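Local coordinates for protein Csc2 (Thermofilum pendens, PDB 4TXD) that probably binds CRISPR RNA as the zinc-containing Cas7-family backbone subunit of a type I-D interference complex, at residues L66-M77 with L229-P237. Sequence-based numbering, arbitrary orientation. Where two conformers were deposited one is given.
Sequences LLRTEGAGTINM and LFSEVHVEP
Met77 lays its CG over one face of the Phe230 ring, 3.7 Å from the centroid and 20° off the ring normal, which meets the criteria for a CH-pi contact. SD stands farther above the same ring as a Met-aromatic partner, and the two side chains cross at about a right angle. Beside them, Asn76 ND2 donates to Phe230 O at 2.8 Å, nearly along the C=O axis; Asn76 OD1 accepts from Lys96 NZ, so both ends of the amide are engaged and its rotation is fixed. Asn76 CB also packs against Val233 CG2. Strands 66-68 and 232-235 run antiparallel, their axes 4.8 Å apart, and belong to a small three-stranded sheet in which 65-68 is central, completed by strand 274-275; this sheet is separate from the larger antiparallel sheet of this RRM-type, Cas7-family protein. Leu67 and Val233 form the hydrogen-bonded pair, with Leu67 N to Val233 O at 3.1 Å and the reciprocal bond from Val233 N to Leu67 O. On their face Leu67 CD1 reaches Val235 CG2 at 3.8 Å. The face of Leu66, Arg68, Glu232 and His234 is more polar. Glu232 runs alongside Arg68 because its chain is extended, CG lying opposite the backbone N about the CA-CB bond (chi1 177°), and this places Glu232 OE1 2.9 Å from Arg68 NH1. That oxygen lies over the guanidinium face, so the salt bridge rests on charge alone. Glu232 OE2 uses its anti lone pair to accept from His234 NE2 at 2.6 Å, nearly in the imidazole plane. A glutamine here would probably leave the Arg68 charge without its mate and weaken the hold on the imidazole of His234.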
ATOM      1  N   LEU A  66       9.202  15.747  -5.460  0.61 22.28           N
ATOM      2  CA  LEU A  66       8.965  16.020  -6.872  0.61 22.83           C
ATOM      3  C   LEU A  66       7.841  15.127  -7.389  0.61 24.15           C
ATOM      4  O   LEU A  66       7.917  13.903  -7.289  0.61 24.67           O
ATOM      5  CB  LEU A  66      10.242  15.805  -7.686  0.61 24.06           C
ATOM      6  CG  LEU A  66      11.543  16.381  -7.122  0.61 34.87           C
ATOM      7  CD1 LEU A  66      12.709  16.106  -8.064  0.61 34.32           C
ATOM      8  CD2 LEU A  66      11.414  17.871  -6.842  0.61 26.11           C
ATOM      9  N   LEU A  67       6.881  15.625  -7.845  1.00 19.96           N
ATOM     10  CA  LEU A  67       5.742  15.020  -8.516  1.00 21.64           C
ATOM     11  C   LEU A  67       5.815  15.173 -10.038  1.00 19.76           C
ATOM     12  O   LEU A  67       5.998  16.224 -10.521  1.00 20.86           O
ATOM     13  CB  LEU A  67       4.410  15.567  -8.025  1.00 17.77           C
ATOM     14  CG  LEU A  67       4.097  15.464  -6.540  1.00 25.41           C
ATOM     15  CD1 LEU A  67       2.799  16.132  -6.145  1.00 20.32           C
ATOM     16  CD2 LEU A  67       4.120  14.031  -6.088  1.00 26.41           C
ATOM     17  N   ARG A  68       5.652  14.075 -10.738  1.00 22.04           N
ATOM     18  CA  ARG A  68       5.635  14.075 -12.187  1.00 25.10           C
ATOM     19  C   ARG A  68       4.445  13.314 -12.708  1.00 20.33           C
ATOM     20  O   ARG A  68       4.126  12.298 -12.211  1.00 21.94           O
ATOM     21  CB  ARG A  68       6.870  13.414 -12.741  1.00 20.42           C
ATOM     22  CG  ARG A  68       8.137  14.059 -12.341  1.00 36.06           C
ATOM     23  CD  ARG A  68       9.293  13.329 -12.968  1.00 44.07           C
ATOM     24  NE  ARG A  68      10.011  14.170 -13.868  1.00 68.92           N
ATOM     25  CZ  ARG A  68      11.169  14.734 -13.578  1.00 78.52           C
ATOM     26  NH1 ARG A  68      11.762  15.500 -14.460  1.00 67.73           N
ATOM     27  NH2 ARG A  68      11.725  14.529 -12.407  1.00 72.24           N
ATOM     28  N   THR A  69       3.788  13.861 -13.708  1.00 22.69           N
ATOM     29  CA  THR A  69       2.687  13.141 -14.348  1.00 27.04           C
ATOM     30  C   THR A  69       3.220  11.903 -15.064  1.00 31.80           C
ATOM     31  O   THR A  69       4.388  11.860 -15.419  1.00 24.77           O
ATOM     32  CB  THR A  69       1.944  14.033 -15.356  1.00 27.66           C
ATOM     33  OG1 THR A  69       2.907  14.661 -16.212  1.00 24.96           O
ATOM     34  CG2 THR A  69       1.152  15.104 -14.621  1.00 20.50           C
ATOM     35  N   GLU A  70       2.370  10.897 -15.263  1.00 34.80           N
ATOM     36  CA  GLU A  70       2.751   9.728 -16.055  1.00 45.27           C
ATOM     37  C   GLU A  70       1.653   9.330 -17.034  1.00 44.44           C
ATOM     38  O   GLU A  70       0.929   8.359 -16.803  1.00 61.71           O
ATOM     39  CB  GLU A  70       3.077   8.535 -15.158  1.00 59.58           C
ATOM     40  CG  GLU A  70       4.453   7.932 -15.398  1.00 85.11           C
ATOM     41  CD  GLU A  70       5.537   8.605 -14.573  1.00 80.97           C
ATOM     42  OE1 GLU A  70       6.154   9.577 -15.062  1.00 68.89           O
ATOM     43  OE2 GLU A  70       5.770   8.157 -13.430  1.00 64.56           O
ATOM     44  N   GLY A  71       1.529  10.074 -18.125  1.00 47.68           N
ATOM     45  CA  GLY A  71       0.555   9.734 -19.148  1.00 49.01           C
ATOM     46  C   GLY A  71      -0.714  10.555 -19.060  1.00 49.41           C
ATOM     47  O   GLY A  71      -1.032  11.115 -18.004  1.00 33.67           O
ATOM     48  N   ALA A  72      -1.434  10.624 -20.179  1.00 42.71           N
ATOM     49  CA  ALA A  72      -2.675  11.382 -20.273  1.00 39.14           C
ATOM     50  C   ALA A  72      -3.589  11.094 -19.088  1.00 37.72           C
ATOM     51  O   ALA A  72      -3.705   9.951 -18.634  1.00 33.39           O
ATOM     52  CB  ALA A  72      -3.399  11.070 -21.597  1.00 32.90           C
ATOM     53  N   GLY A  73      -4.207  12.149 -18.572  1.00 30.73           N
ATOM     54  CA  GLY A  73      -5.175  12.017 -17.505  1.00 30.63           C
ATOM     55  C   GLY A  73      -4.602  11.946 -16.097  1.00 29.98           C
ATOM     56  O   GLY A  73      -5.364  12.031 -15.139  1.00 37.49           O
ATOM     57  N   THR A  74      -3.287  11.787 -15.947  1.00 24.74           N
ATOM     58  CA  THR A  74      -2.707  11.767 -14.587  1.00 25.17           C
ATOM     59  C   THR A  74      -2.505  13.186 -14.050  1.00 25.51           C
ATOM     60  O   THR A  74      -2.247  14.124 -14.806  1.00 23.42           O
ATOM     61  CB  THR A  74      -1.357  11.017 -14.518  1.00 27.73           C
ATOM     62  OG1 THR A  74      -0.410  11.626 -15.399  1.00 36.44           O
ATOM     63  CG2 THR A  74      -1.532   9.539 -14.882  1.00 40.28           C
ATOM     64  N   ILE A  75      -2.623  13.351 -12.740  1.00 20.93           N
ATOM     65  CA  ILE A  75      -2.614  14.694 -12.182  1.00 22.01           C
ATOM     66  C   ILE A  75      -1.693  14.811 -10.979  1.00 20.20           C
ATOM     67  O   ILE A  75      -1.434  13.826 -10.289  1.00 20.33           O
ATOM     68  CB  ILE A  75      -4.026  15.148 -11.753  1.00 21.92           C
ATOM     69  CG1 ILE A  75      -4.545  14.279 -10.614  1.00 22.82           C
ATOM     70  CG2 ILE A  75      -5.007  15.159 -12.973  1.00 25.21           C
ATOM     71  CD1 ILE A  75      -5.804  14.822  -9.969  1.00 25.77           C
ATOM     72  N   ASN A  76      -1.198  16.026 -10.762  1.00 18.68           N
ATOM     73  CA  ASN A  76      -0.381  16.367  -9.594  1.00 17.99           C
ATOM     74  C   ASN A  76      -1.026  17.421  -8.700  1.00 17.87           C
ATOM     75  O   ASN A  76      -0.564  17.670  -7.585  1.00 17.06           O
ATOM     76  CB  ASN A  76       0.986  16.892 -10.037  1.00 17.45           C
ATOM     77  CG  ASN A  76       1.847  15.821 -10.694  1.00 25.11           C
ATOM     78  OD1 ASN A  76       1.819  14.645 -10.307  1.00 20.81           O
ATOM     79  ND2 ASN A  76       2.621  16.228 -11.698  1.00 22.15           N
ATOM     80  N   MET A  77      -2.055  18.083  -9.220  1.00 18.48           N
ATOM     81  CA  MET A  77      -2.715  19.163  -8.495  1.00 17.58           C
ATOM     82  C   MET A  77      -4.214  18.950  -8.582  1.00 20.78           C
ATOM     83  O   MET A  77      -4.731  18.521  -9.620  1.00 20.39           O
ATOM     84  CB  MET A  77      -2.363  20.548  -9.069  1.00 20.45           C
ATOM     85  CG  MET A  77      -0.904  20.917  -9.013  1.00 16.72           C
ATOM     86  SD  MET A  77      -0.314  21.205  -7.321  1.00 18.97           S
ATOM     87  CE  MET A  77      -0.949  22.834  -6.972  1.00 21.77           C
ATOM     88  N   LEU A 229       0.773  24.760 -16.011  1.00 20.91           N
ATOM     89  CA  LEU A 229       1.201  23.437 -16.404  1.00 22.35           C
ATOM     90  C   LEU A 229       1.847  22.700 -15.235  1.00 23.72           C
ATOM     91  O   LEU A 229       2.856  23.112 -14.737  1.00 18.41           O
ATOM     92  CB  LEU A 229       2.154  23.485 -17.581  1.00 22.32           C
ATOM     93  CG  LEU A 229       2.788  22.183 -18.005  1.00 22.05           C
ATOM     94  CD1 LEU A 229       1.749  21.163 -18.382  1.00 20.71           C
ATOM     95  CD2 LEU A 229       3.818  22.367 -19.093  1.00 21.34           C
ATOM     96  N   PHE A 230       1.220  21.618 -14.815  1.00 20.39           N
ATOM     97  CA  PHE A 230       1.675  20.915 -13.615  1.00 22.81           C
ATOM     98  C   PHE A 230       2.225  19.532 -13.935  1.00 20.63           C
ATOM     99  O   PHE A 230       2.141  18.616 -13.122  1.00 22.01           O
ATOM    100  CB  PHE A 230       0.526  20.829 -12.593  1.00 17.88           C
ATOM    101  CG  PHE A 230       0.043  22.175 -12.127  1.00 20.22           C
ATOM    102  CD1 PHE A 230       0.913  23.064 -11.513  1.00 22.53           C
ATOM    103  CD2 PHE A 230      -1.282  22.559 -12.307  1.00 24.98           C
ATOM    104  CE1 PHE A 230       0.479  24.318 -11.082  1.00 31.01           C
ATOM    105  CE2 PHE A 230      -1.720  23.802 -11.877  1.00 25.08           C
ATOM    106  CZ  PHE A 230      -0.843  24.684 -11.267  1.00 26.84           C
ATOM    107  N   SER A 231       2.788  19.377 -15.130  1.00 20.10           N
ATOM    108  CA  SER A 231       3.470  18.137 -15.492  1.00 20.36           C
ATOM    109  C   SER A 231       4.560  17.797 -14.455  1.00 19.27           C
ATOM    110  O   SER A 231       4.830  16.633 -14.166  1.00 20.29           O
ATOM    111  CB  SER A 231       4.085  18.262 -16.882  1.00 20.85           C
ATOM    112  OG  SER A 231       4.879  19.436 -16.943  1.00 21.92           O
ATOM    113  N   GLU A 232       5.156  18.821 -13.879  1.00 17.97           N
ATOM    114  CA  GLU A 232       6.110  18.665 -12.802  1.00 21.42           C
ATOM    115  C   GLU A 232       5.846  19.680 -11.681  1.00 20.48           C
ATOM    116  O   GLU A 232       5.620  20.799 -11.931  1.00 23.01           O
ATOM    117  CB  GLU A 232       7.551  18.763 -13.296  1.00 18.38           C
ATOM    118  CG  GLU A 232       8.552  18.687 -12.189  1.00 24.63           C
ATOM    119  CD  GLU A 232       9.973  18.392 -12.641  1.00 47.26           C
ATOM    120  OE1 GLU A 232      10.182  17.770 -13.662  1.00 37.04           O
ATOM    121  OE2 GLU A 232      10.884  18.792 -11.940  1.00 41.92           O
ATOM    122  N   VAL A 233       5.851  19.202 -10.461  1.00 18.83           N
ATOM    123  CA  VAL A 233       5.571  20.006  -9.307  1.00 19.01           C
ATOM    124  C   VAL A 233       6.597  19.773  -8.221  1.00 16.21           C
ATOM    125  O   VAL A 233       6.896  18.686  -7.918  1.00 19.40           O
ATOM    126  CB  VAL A 233       4.187  19.690  -8.737  1.00 18.47           C
ATOM    127  CG1 VAL A 233       3.928  20.488  -7.499  1.00 20.20           C
ATOM    128  CG2 VAL A 233       3.115  19.953  -9.755  1.00 18.52           C
ATOM    129  N   HIS A 234       7.089  20.844  -7.643  1.00 17.55           N
ATOM    130  CA  HIS A 234       8.019  20.741  -6.548  1.00 20.40           C
ATOM    131  C   HIS A 234       7.346  21.139  -5.260  1.00 21.10           C
ATOM    132  O   HIS A 234       7.082  22.275  -5.054  1.00 20.09           O
ATOM    133  CB  HIS A 234       9.247  21.599  -6.791  1.00 20.39           C
ATOM    134  CG  HIS A 234      10.014  21.207  -8.004  1.00 27.79           C
ATOM    135  ND1 HIS A 234      11.043  21.953  -8.516  1.00 30.07           N
ATOM    136  CD2 HIS A 234       9.892  20.141  -8.809  1.00 27.04           C
ATOM    137  CE1 HIS A 234      11.525  21.352  -9.580  1.00 36.74           C
ATOM    138  NE2 HIS A 234      10.844  20.251  -9.778  1.00 27.91           N
ATOM    139  N   VAL A 235       7.060  20.153  -4.438  1.00 19.62           N
ATOM    140  CA  VAL A 235       6.355  20.355  -3.176  1.00 18.74           C
ATOM    141  C   VAL A 235       7.365  20.719  -2.074  1.00 22.36           C
ATOM    142  O   VAL A 235       8.404  20.064  -1.936  1.00 20.45           O
ATOM    143  CB  VAL A 235       5.573  19.091  -2.782  1.00 20.23           C
ATOM    144  CG1 VAL A 235       4.772  19.319  -1.510  1.00 20.22           C
ATOM    145  CG2 VAL A 235       4.651  18.662  -3.938  1.00 17.86           C
ATOM    146  N   GLU A 236       7.071  21.766  -1.310  1.00 18.63           N
ATOM    147  CA  GLU A 236       8.055  22.311  -0.362  1.00 18.64           C
ATOM    148  C   GLU A 236       8.164  21.470   0.903  1.00 24.64           C
ATOM    149  O   GLU A 236       7.202  20.862   1.321  1.00 21.15           O
ATOM    150  CB  GLU A 236       7.702  23.766  -0.016  1.00 21.39           C
ATOM    151  CG  GLU A 236       7.963  24.690  -1.194  1.00 22.07           C
ATOM    152  CD  GLU A 236       7.437  26.079  -1.004  1.00 30.23           C
ATOM    153  OE1 GLU A 236       6.680  26.309  -0.038  1.00 34.59           O
ATOM    154  OE2 GLU A 236       7.800  26.941  -1.826  1.00 32.84           O
ATOM    155  N   PRO A 237       9.363  21.436   1.510  1.00 22.73           N
ATOM    156  CA  PRO A 237       9.602  20.668   2.742  1.00 22.35           C
ATOM    157  C   PRO A 237       8.566  21.015   3.802  1.00 21.57           C
ATOM    158  O   PRO A 237       8.158  22.172   3.896  1.00 23.59           O
ATOM    159  CB  PRO A 237      11.000  21.114   3.174  1.00 20.57           C
ATOM    160  CG  PRO A 237      11.685  21.498   1.875  1.00 26.66           C
ATOM    161  CD  PRO A 237      10.587  22.067   0.984  1.00 21.15           C
TER
HETATM  162  O   HOH W   1      13.164  17.591 -12.182  1.00 53.39           O
HETATM  163  O   HOH W   2       9.339  16.413 -15.651  1.00 54.27           O